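Local coordinates for envelope polyprotein (Puumala orthohantavirus, PDB 5FXU), which forms, as the Gn ectodomain, part of the antigenic glycoprotein surface of a hantavirus and probably acts together with its partner Gc in cell entry, at residues A[164-172]-A[184-192]. Numbering follows the deposited sequence.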
loop_
_atom_site.group_PDB
_atom_site.type_symbol
_atom_site.label_atom_id
_atom_site.label_comp_id
_atom_site.label_asym_id
_atom_site.label_seq_id
_atom_site.Cartn_x
_atom_site.Cartn_y
_atom_site.Cartn_z
ATOM N N VAL A 164 5.389 9.655 18.490
ATOM C CA VAL A 164 6.263 9.016 17.515
ATOM C C VAL A 164 7.542 8.553 18.212
ATOM O O VAL A 164 8.288 9.362 18.764
ATOM C CB VAL A 164 6.676 9.973 16.394
ATOM C CG1 VAL A 164 7.223 9.169 15.223
ATOM C CG2 VAL A 164 5.529 10.849 15.934
ATOM N N GLU A 165 7.784 7.247 18.185
ATOM C CA GLU A 165 8.906 6.618 18.889
ATOM C C GLU A 165 8.895 6.992 20.391
ATOM O O GLU A 165 9.952 7.210 20.975
ATOM C CB GLU A 165 10.273 6.992 18.241
ATOM C CG GLU A 165 10.377 6.847 16.712
ATOM C CD GLU A 165 11.593 7.531 16.056
ATOM O OE1 GLU A 165 11.589 8.774 15.969
ATOM O OE2 GLU A 165 12.541 6.841 15.581
ATOM N N GLY A 166 7.711 7.056 21.013
ATOM C CA GLY A 166 7.583 7.484 22.415
ATOM C C GLY A 166 7.846 8.960 22.691
ATOM O O GLY A 166 8.128 9.331 23.832
ATOM N N VAL A 167 7.727 9.804 21.666
ATOM C CA VAL A 167 8.039 11.232 21.767
ATOM C C VAL A 167 6.934 12.026 21.083
ATOM O O VAL A 167 6.453 11.626 20.029
ATOM C CB VAL A 167 9.379 11.557 21.072
ATOM C CG1 VAL A 167 9.780 12.992 21.343
ATOM C CG2 VAL A 167 10.490 10.611 21.531
ATOM N N CYS A 168 6.542 13.154 21.658
ATOM C CA CYS A 168 5.512 13.998 21.052
ATOM C C CYS A 168 6.135 14.951 20.045
ATOM O O CYS A 168 7.018 15.699 20.401
ATOM C CB CYS A 168 4.735 14.758 22.138
ATOM S SG CYS A 168 3.601 13.646 23.029
ATOM N N PHE A 169 5.695 14.896 18.785
ATOM C CA PHE A 169 6.366 15.618 17.663
ATOM C C PHE A 169 5.401 16.397 16.775
ATOM O O PHE A 169 4.376 15.845 16.415
ATOM C CB PHE A 169 7.117 14.592 16.795
ATOM C CG PHE A 169 7.825 15.185 15.598
ATOM C CD1 PHE A 169 8.891 16.069 15.762
ATOM C CD2 PHE A 169 7.445 14.844 14.304
ATOM C CE1 PHE A 169 9.558 16.608 14.666
ATOM C CE2 PHE A 169 8.109 15.381 13.206
ATOM C CZ PHE A 169 9.167 16.265 13.385
ATOM N N ASN A 170 5.766 17.631 16.397
ATOM C CA ASN A 170 5.020 18.475 15.444
ATOM C C ASN A 170 5.896 18.861 14.228
ATOM O O ASN A 170 6.892 19.563 14.393
ATOM C CB ASN A 170 4.566 19.765 16.137
ATOM C CG ASN A 170 3.470 20.490 15.381
ATOM O OD1 ASN A 170 3.652 21.624 14.933
ATOM N ND2 ASN A 170 2.320 19.839 15.235
ATOM N N PRO A 171 5.539 18.410 13.000
ATOM C CA PRO A 171 6.431 18.690 11.853
ATOM C C PRO A 171 6.362 20.136 11.380
ATOM O O PRO A 171 5.417 20.830 11.727
ATOM C CB PRO A 171 5.905 17.743 10.775
ATOM C CG PRO A 171 4.464 17.585 11.103
ATOM C CD PRO A 171 4.395 17.565 12.601
ATOM N N VAL A 172 7.358 20.575 10.602
ATOM C CA VAL A 172 7.335 21.907 9.950
ATOM C C VAL A 172 6.084 22.043 9.068
ATOM O O VAL A 172 5.634 21.061 8.491
ATOM C CB VAL A 172 8.618 22.241 9.109
ATOM C CG1 VAL A 172 9.843 22.410 10.003
ATOM C CG2 VAL A 172 8.890 21.222 7.999
ATOM N N TYR A 184 16.130 22.782 13.664
ATOM C CA TYR A 184 14.900 22.023 13.931
ATOM C C TYR A 184 15.194 20.590 14.442
ATOM O O TYR A 184 16.308 20.118 14.266
ATOM C CB TYR A 184 13.956 22.106 12.707
ATOM C CG TYR A 184 14.567 21.813 11.332
ATOM C CD1 TYR A 184 15.378 20.691 11.104
ATOM C CD2 TYR A 184 14.289 22.644 10.230
ATOM C CE1 TYR A 184 15.912 20.415 9.844
ATOM C CE2 TYR A 184 14.819 22.373 8.958
ATOM C CZ TYR A 184 15.631 21.257 8.764
ATOM O OH TYR A 184 16.156 20.970 7.515
ATOM N N ASP A 185 14.252 19.945 15.141
ATOM C CA ASP A 185 14.397 18.518 15.525
ATOM C C ASP A 185 14.013 17.613 14.358
ATOM O O ASP A 185 13.301 18.024 13.457
ATOM C CB ASP A 185 13.507 18.167 16.715
ATOM C CG ASP A 185 13.869 18.947 17.978
ATOM O OD1 ASP A 185 15.025 18.841 18.439
ATOM O OD2 ASP A 185 12.991 19.642 18.532
ATOM N N ILE A 186 14.494 16.377 14.389
ATOM C CA ILE A 186 14.239 15.424 13.319
ATOM C C ILE A 186 13.687 14.140 13.903
ATOM O O ILE A 186 14.353 13.489 14.682
ATOM C CB ILE A 186 15.523 15.127 12.524
ATOM C CG1 ILE A 186 15.988 16.412 11.825
ATOM C CG2 ILE A 186 15.301 14.000 11.510
ATOM C CD1 ILE A 186 17.334 16.292 11.141
ATOM N N VAL A 187 12.503 13.743 13.449
ATOM C CA VAL A 187 11.856 12.521 13.906
ATOM C C VAL A 187 11.458 11.650 12.713
ATOM O O VAL A 187 10.963 12.132 11.697
ATOM C CB VAL A 187 10.619 12.856 14.777
ATOM C CG1 VAL A 187 9.940 11.590 15.241
ATOM C CG2 VAL A 187 11.045 13.664 16.000
ATOM N N THR A 188 11.676 10.361 12.847
ATOM C CA THR A 188 11.325 9.388 11.816
ATOM C C THR A 188 9.879 8.922 11.973
ATOM O O THR A 188 9.533 8.430 13.030
ATOM C CB THR A 188 12.300 8.221 11.882
ATOM O OG1 THR A 188 13.571 8.695 11.430
ATOM C CG2 THR A 188 11.872 7.096 11.019
ATOM N N VAL A 189 9.057 9.094 10.932
ATOM C CA VAL A 189 7.634 8.741 10.995
ATOM C C VAL A 189 7.257 7.709 9.928
ATOM O O VAL A 189 7.881 7.619 8.874
ATOM C CB VAL A 189 6.677 9.959 10.869
ATOM C CG1 VAL A 189 6.979 10.979 11.943
ATOM C CG2 VAL A 189 6.771 10.629 9.515
ATOM N N MET A 190 6.200 6.973 10.216
ATOM C CA MET A 190 5.634 6.010 9.293
ATOM C C MET A 190 4.895 6.708 8.161
ATOM O O MET A 190 4.231 7.724 8.364
ATOM C CB MET A 190 4.693 5.063 10.026
ATOM C CG MET A 190 4.085 3.985 9.137
ATOM S SD MET A 190 3.102 2.697 9.989
ATOM C CE MET A 190 4.423 1.735 10.704
ATOM N N VAL A 191 5.024 6.143 6.966
ATOM C CA VAL A 191 4.262 6.565 5.811
ATOM C C VAL A 191 3.612 5.332 5.226
ATOM O O VAL A 191 4.278 4.306 5.074
ATOM C CB VAL A 191 5.134 7.249 4.748
ATOM C CG1 VAL A 191 4.273 7.814 3.631
ATOM C CG2 VAL A 191 5.831 8.443 5.345
ATOM N N ARG A 192 2.319 5.440 4.940
ATOM C CA ARG A 192 1.548 4.389 4.256
ATOM C C ARG A 192 0.936 4.923 2.975
ATOM O O ARG A 192 0.276 5.943 3.001
ATOM C CB ARG A 192 0.441 3.835 5.159
ATOM C CG ARG A 192 0.972 2.888 6.204
ATOM C CD ARG A 192 0.190 2.667 7.478
ATOM N NE ARG A 192 0.121 3.748 8.454
ATOM C CZ ARG A 192 -0.375 3.614 9.676
ATOM N NH1 ARG A 192 -0.831 2.439 10.105
ATOM N NH2 ARG A 192 -0.396 4.665 10.481
#
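V187 is the bump of this contact, and the F169 ring and V164 make the hollow that receives it. Its CB sits 3.6 Å from the centroid of the F169 ring and 5° off the ring normal, a CH-pi contact over the middle of the face. The two branches then part. CG2 leans over one side of the ring, 3.2 Å from F169 CD1, while CG1, anti to the backbone N (chi1 179°), heads for the hairpin end and lies 3.6 Å from V164 CG1. F169 likewise has CG anti to its own N, which carries the ring across to V187; P171 N lies over the opposite face, offset toward the rim. V164 CG1 sits against the strand, touching V189 CG1 at 3.8 Å and T188 O at 3.3 Å. E165, within the type I' turn from V164 to V167, lays its side chain past V187, bringing OE1 to 3.3 Å from V187 CG1. At the other end V172 CG1 meets the Y184 ring obliquely and loosely, 4.5 Å from CD2.

No hydrogen bond joins the segments, although the E165 carboxylate comes near T188 N. Strand 340-354 pairs with both 167-171 and 185-197, so the two are linked through a shared neighbour, and I355 also touches V187. The direct contact between hairpin and strand therefore rests mainly on side-chain fit and probably on dispersion.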